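Local structure of NTF2 fold protein loop-helix-loop design NT-9 (Synthetic construct, 6W90) at residues A30-L35 and N53-L58. The protein is a de novo designed NTF2-fold protein with no known natural role, made to explore loop-helix-loop geometries, and holds a phospholipid in its interior. Residues are numbered along the deposited sequence; the frame is centred on the assembly and turned at random. Where two conformers were deposited one is given.
Sequences AARDKL and NLDRFL. With 3PE (1,2-Distearoyl-sn-glycerophosphoethanolamine), chain B.
Through A31 and R32 on one side and L54, D55 and L58 on the other, the last turns of helix 24-35 meet the start of helix 54-64 with local axes 11.0 Å apart at closest and their directions 120° from each other. In this designed NTF2 fold the helices pack against a curved mixed sheet, and the pair illustrates how two helices joined through strands can share an apolar inner side and a charged outer one. On the inner side the contact is thin: the methyl of A31 meets both branches of L58, with CB 4.0 Å from CD2, and F27 and K28, earlier on the first helix, also touch L58.

R32 bridges to the outer side; it was modelled in two conformers, and the ion pair and water bridge described here belong to the one given. Its CG stands anti to the backbone N (chi1 -178°), which carries the chain out toward the other helix, and a bend at chi2 turns it across L54. There R32 CD passes close by L54 CD1, at a separation too short to be taken literally. The guanidinium receives D55 OD1 at its edge, R32 NH1 standing 3.5 Å away in a long salt bridge, although the guanidinium and carboxylate planes are 55° apart. K28 of helix 24-35 donates a hydrogen bond to the backbone O of D55, a second link between the helices.

Beyond this interface lies the lipid pocket, to which each of the two segments contributes one residue: L35 CD2 comes within 3.8 Å of C2E of the phospholipid, and F57 CZ within 3.6 Å of C27 on the same acyl chain. Back at the charged rim, a water completes the bridge, accepting from R32 NH1 at 2.8 Å and donating to D55 OD2 at 2.9 Å.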
ATOM      1  N   ALA A  30       2.169   0.123  13.043  1.00 26.60           N
ATOM      2  CA  ALA A  30       1.021   0.959  12.761  1.00 24.04           C
ATOM      3  C   ALA A  30       0.183   0.390  11.629  1.00 24.82           C
ATOM      4  O   ALA A  30      -1.049   0.490  11.652  1.00 28.60           O
ATOM      5  CB  ALA A  30       1.473   2.375  12.419  1.00 25.79           C
ATOM      6  N   ALA A  31       0.823  -0.131  10.592  1.00 25.14           N
ATOM      7  CA  ALA A  31       0.051  -0.671   9.483  1.00 26.41           C
ATOM      8  C   ALA A  31      -0.890  -1.761   9.967  1.00 29.68           C
ATOM      9  O   ALA A  31      -2.079  -1.764   9.631  1.00 32.78           O
ATOM     10  CB  ALA A  31       0.992  -1.201   8.410  1.00 25.45           C
ATOM     11  N   ARG A  32      -0.384  -2.673  10.810  0.53 29.16           N
ATOM     12  CA  ARG A  32      -1.156  -3.823  11.284  0.53 31.67           C
ATOM     13  C   ARG A  32      -2.088  -3.508  12.452  0.53 33.03           C
ATOM     14  O   ARG A  32      -3.018  -4.286  12.722  0.53 33.37           O
ATOM     15  CB  ARG A  32      -0.179  -4.934  11.705  0.53 35.03           C
ATOM     16  CG  ARG A  32      -0.810  -6.235  12.189  0.53 40.76           C
ATOM     17  CD  ARG A  32      -1.361  -6.995  11.022  0.53 43.01           C
ATOM     18  NE  ARG A  32      -1.999  -8.242  11.425  0.53 46.41           N
ATOM     19  CZ  ARG A  32      -1.345  -9.365  11.701  0.53 47.93           C
ATOM     20  NH1 ARG A  32      -0.021  -9.399  11.642  0.53 48.24           N
ATOM     21  NH2 ARG A  32      -2.020 -10.451  12.050  0.53 47.91           N
ATOM     22  N   ASP A  33      -1.886  -2.381  13.136  1.00 33.80           N
ATOM     23  CA  ASP A  33      -2.661  -2.119  14.355  1.00 36.50           C
ATOM     24  C   ASP A  33      -3.655  -0.973  14.137  1.00 39.26           C
ATOM     25  O   ASP A  33      -4.696  -0.915  14.797  1.00 40.68           O
ATOM     26  CB  ASP A  33      -1.806  -1.714  15.567  1.00 38.97           C
ATOM     27  CG  ASP A  33      -0.959  -2.853  16.126  1.00 45.32           C
ATOM     28  OD1 ASP A  33      -1.102  -4.008  15.685  1.00 49.01           O
ATOM     29  OD2 ASP A  33      -0.122  -2.573  17.012  1.00 49.56           O
ATOM     30  N   LYS A  34      -3.316  -0.010  13.284  1.00 30.64           N
ATOM     31  CA  LYS A  34      -4.128   1.180  13.083  1.00 29.67           C
ATOM     32  C   LYS A  34      -4.710   1.242  11.689  1.00 29.60           C
ATOM     33  O   LYS A  34      -5.872   1.598  11.526  1.00 35.74           O
ATOM     34  CB  LYS A  34      -3.292   2.446  13.345  1.00 33.38           C
ATOM     35  CG  LYS A  34      -2.740   2.508  14.773  1.00 44.93           C
ATOM     36  CD  LYS A  34      -2.312   3.914  15.204  1.00 57.49           C
ATOM     37  CE  LYS A  34      -1.084   4.406  14.463  1.00 62.05           C
ATOM     38  NZ  LYS A  34      -0.613   5.720  14.992  1.00 66.19           N
ATOM     39  N   LEU A  35      -3.924   0.919  10.672  1.00 26.58           N
ATOM     40  CA  LEU A  35      -4.352   1.181   9.306  1.00 24.55           C
ATOM     41  C   LEU A  35      -5.211   0.061   8.737  1.00 24.63           C
ATOM     42  O   LEU A  35      -6.242   0.335   8.119  1.00 24.77           O
ATOM     43  CB  LEU A  35      -3.149   1.371   8.393  1.00 24.32           C
ATOM     44  CG  LEU A  35      -3.439   1.786   6.941  1.00 25.45           C
ATOM     45  CD1 LEU A  35      -4.110   3.107   6.908  1.00 28.76           C
ATOM     46  CD2 LEU A  35      -2.139   1.749   6.199  1.00 25.05           C
ATOM     47  N   ASN A  53      -0.238 -13.156   5.774  1.00 28.48           N
ATOM     48  CA  ASN A  53       0.948 -12.713   5.056  1.00 28.76           C
ATOM     49  C   ASN A  53       1.594 -11.453   5.601  1.00 28.42           C
ATOM     50  O   ASN A  53       2.663 -11.085   5.116  1.00 28.59           O
ATOM     51  CB  ASN A  53       0.610 -12.385   3.588  1.00 28.29           C
ATOM     52  CG  ASN A  53      -0.109 -13.510   2.875  1.00 28.43           C
ATOM     53  OD1 ASN A  53      -1.311 -13.628   2.956  1.00 28.21           O
ATOM     54  ND2 ASN A  53       0.635 -14.325   2.157  1.00 28.87           N
ATOM     55  N   LEU A  54       0.942 -10.732   6.507  1.00 28.15           N
ATOM     56  CA  LEU A  54       1.304  -9.327   6.702  1.00 27.96           C
ATOM     57  C   LEU A  54       2.694  -9.137   7.303  1.00 28.36           C
ATOM     58  O   LEU A  54       3.378  -8.165   6.969  1.00 28.36           O
ATOM     59  CB  LEU A  54       0.270  -8.624   7.581  1.00 27.71           C
ATOM     60  CG  LEU A  54      -0.909  -8.022   6.813  1.00 29.29           C
ATOM     61  CD1 LEU A  54      -1.857  -7.413   7.856  1.00 30.11           C
ATOM     62  CD2 LEU A  54      -0.462  -7.004   5.809  1.00 27.15           C
ATOM     63  N   ASP A  55       3.129  -9.991   8.223  1.00 28.75           N
ATOM     64  CA  ASP A  55       4.416  -9.714   8.855  1.00 29.16           C
ATOM     65  C   ASP A  55       5.514  -9.689   7.803  1.00 30.27           C
ATOM     66  O   ASP A  55       6.335  -8.762   7.752  1.00 29.57           O
ATOM     67  CB  ASP A  55       4.727 -10.744   9.938  1.00 40.51           C
ATOM     68  CG  ASP A  55       3.925 -10.520  11.214  1.00 54.83           C
ATOM     69  OD1 ASP A  55       3.482  -9.372  11.465  1.00 56.10           O
ATOM     70  OD2 ASP A  55       3.751 -11.506  11.972  1.00 61.91           O
ATOM     71  N   ARG A  56       5.530 -10.684   6.927  0.70 29.61           N
ATOM     72  CA  ARG A  56       6.595 -10.756   5.939  0.70 29.99           C
ATOM     73  C   ARG A  56       6.337  -9.813   4.771  0.70 29.59           C
ATOM     74  O   ARG A  56       7.288  -9.305   4.167  0.70 29.85           O
ATOM     75  CB  ARG A  56       6.745 -12.195   5.452  0.70 30.44           C
ATOM     76  CG  ARG A  56       7.338 -13.168   6.470  0.70 31.88           C
ATOM     77  CD  ARG A  56       7.525 -14.527   5.828  0.70 32.82           C
ATOM     78  NE  ARG A  56       7.970 -15.559   6.763  0.70 35.54           N
ATOM     79  CZ  ARG A  56       9.238 -15.804   7.073  0.70 36.91           C
ATOM     80  NH1 ARG A  56      10.219 -15.074   6.549  0.70 37.35           N
ATOM     81  NH2 ARG A  56       9.511 -16.786   7.925  0.70 35.72           N
ATOM     82  N   PHE A  57       5.068  -9.547   4.466  1.00 29.01           N
ATOM     83  CA  PHE A  57       4.729  -8.605   3.401  1.00 28.63           C
ATOM     84  C   PHE A  57       5.166  -7.200   3.772  1.00 28.66           C
ATOM     85  O   PHE A  57       5.770  -6.489   2.960  1.00 28.68           O
ATOM     86  CB  PHE A  57       3.214  -8.678   3.170  1.00 28.11           C
ATOM     87  CG  PHE A  57       2.693  -7.835   2.041  1.00 29.70           C
ATOM     88  CD1 PHE A  57       2.377  -6.498   2.233  1.00 36.87           C
ATOM     89  CD2 PHE A  57       2.461  -8.392   0.808  1.00 29.42           C
ATOM     90  CE1 PHE A  57       1.868  -5.733   1.204  1.00 39.56           C
ATOM     91  CE2 PHE A  57       1.962  -7.616  -0.231  1.00 33.07           C
ATOM     92  CZ  PHE A  57       1.666  -6.297  -0.025  1.00 36.58           C
ATOM     93  N   LEU A  58       4.904  -6.793   5.008  1.00 28.51           N
ATOM     94  CA  LEU A  58       5.321  -5.461   5.431  1.00 28.56           C
ATOM     95  C   LEU A  58       6.842  -5.356   5.518  1.00 30.32           C
ATOM     96  O   LEU A  58       7.396  -4.323   5.132  1.00 30.63           O
ATOM     97  CB  LEU A  58       4.624  -5.127   6.745  1.00 28.41           C
ATOM     98  CG  LEU A  58       3.100  -5.028   6.633  1.00 27.92           C
ATOM     99  CD1 LEU A  58       2.523  -4.987   8.045  1.00 27.92           C
ATOM    100  CD2 LEU A  58       2.694  -3.776   5.829  1.00 27.69           C
TER
HETATM  101  P   3PE B 201       4.674   0.185 -13.187  1.00 33.40           P
HETATM  102  N   3PE B 201       0.653  -1.346 -13.998  1.00 78.91           N
HETATM  103  O11 3PE B 201       4.702  -0.133 -11.571  1.00 44.36           O
HETATM  104  O12 3PE B 201       4.772   1.670 -13.417  1.00 30.56           O
HETATM  105  O13 3PE B 201       3.191  -0.271 -13.780  1.00 43.90           O
HETATM  106  O14 3PE B 201       5.728  -0.604 -13.963  1.00 31.72           O
HETATM  107  C11 3PE B 201       2.067   0.518 -13.482  1.00 61.76           C
HETATM  108  C12 3PE B 201       0.879   0.050 -14.314  1.00 72.87           C
HETATM  109  C1  3PE B 201       4.681  -1.480 -11.183  1.00 63.06           C
HETATM  110  C2  3PE B 201       4.910  -1.624  -9.671  1.00 71.51           C
HETATM  111  C3  3PE B 201       4.084  -0.521  -9.005  1.00 71.30           C
HETATM  112  O31 3PE B 201       3.933  -0.750  -7.636  1.00 67.92           O
HETATM  113  O32 3PE B 201       6.128  -0.343  -7.429  1.00 70.42           O
HETATM  114  C31 3PE B 201       5.124  -0.673  -6.905  1.00 65.63           C
HETATM  115  C32 3PE B 201       5.109  -1.028  -5.423  1.00 58.17           C
HETATM  116  C33 3PE B 201       6.334  -0.522  -4.666  1.00 51.56           C
HETATM  117  C34 3PE B 201       5.848  -0.170  -3.261  1.00 48.90           C
HETATM  118  C35 3PE B 201       6.992  -0.060  -2.260  1.00 50.96           C
HETATM  119  C36 3PE B 201       7.099   1.394  -1.788  1.00 56.99           C
HETATM  120  C37 3PE B 201       6.027   1.746  -0.748  1.00 62.12           C
HETATM  121  C38 3PE B 201       4.690   2.164  -1.373  1.00 61.84           C
HETATM  122  C39 3PE B 201       3.954   3.208  -0.521  1.00 59.02           C
HETATM  123  C3A 3PE B 201       3.442   2.623   0.802  1.00 56.09           C
HETATM  124  C3B 3PE B 201       2.418   3.541   1.480  1.00 54.86           C
HETATM  125  C3C 3PE B 201       1.001   3.001   1.271  1.00 54.50           C
HETATM  126  C3D 3PE B 201      -0.009   3.701   2.181  1.00 55.47           C
HETATM  127  C3E 3PE B 201      -1.424   3.269   1.782  1.00 59.30           C
HETATM  128  C3F 3PE B 201      -2.468   4.251   2.329  1.00 68.83           C
HETATM  129  C3G 3PE B 201      -3.877   3.860   1.864  1.00 75.69           C
HETATM  130  C3H 3PE B 201      -4.849   5.046   1.782  1.00 79.83           C
HETATM  131  C3I 3PE B 201      -5.407   5.470   3.144  1.00 79.67           C
HETATM  132  O21 3PE B 201       4.481  -2.895  -9.273  1.00 73.70           O
HETATM  133  O22 3PE B 201       6.531  -3.548  -8.537  1.00 72.47           O
HETATM  134  C21 3PE B 201       5.396  -3.844  -8.761  1.00 69.83           C
HETATM  135  C22 3PE B 201       4.886  -5.276  -8.504  1.00 59.07           C
HETATM  136  C23 3PE B 201       4.824  -5.641  -7.012  1.00 51.97           C
HETATM  137  C24 3PE B 201       3.657  -4.971  -6.279  1.00 45.45           C
HETATM  138  C25 3PE B 201       3.701  -5.217  -4.761  1.00 44.62           C
HETATM  139  C26 3PE B 201       2.854  -4.132  -4.093  1.00 47.22           C
HETATM  140  C27 3PE B 201       2.959  -4.134  -2.566  1.00 47.37           C
HETATM  141  C28 3PE B 201       2.170  -2.959  -1.966  1.00 46.08           C
HETATM  142  C29 3PE B 201       0.658  -3.198  -1.788  1.00 48.42           C
HETATM  143  C2A 3PE B 201       0.011  -2.112  -0.906  1.00 47.53           C
HETATM  144  C2B 3PE B 201      -0.221  -2.552   0.540  1.00 44.68           C
HETATM  145  C2C 3PE B 201      -0.435  -1.343   1.458  1.00 43.81           C
HETATM  146  C2D 3PE B 201       0.087  -1.685   2.852  1.00 43.45           C
HETATM  147  C2E 3PE B 201      -0.262  -0.623   3.885  1.00 43.78           C
HETATM  148  C2F 3PE B 201       0.774   0.498   3.882  1.00 45.98           C
HETATM  149  O   HOH W   1       0.933 -11.937  12.119  1.00 51.09           O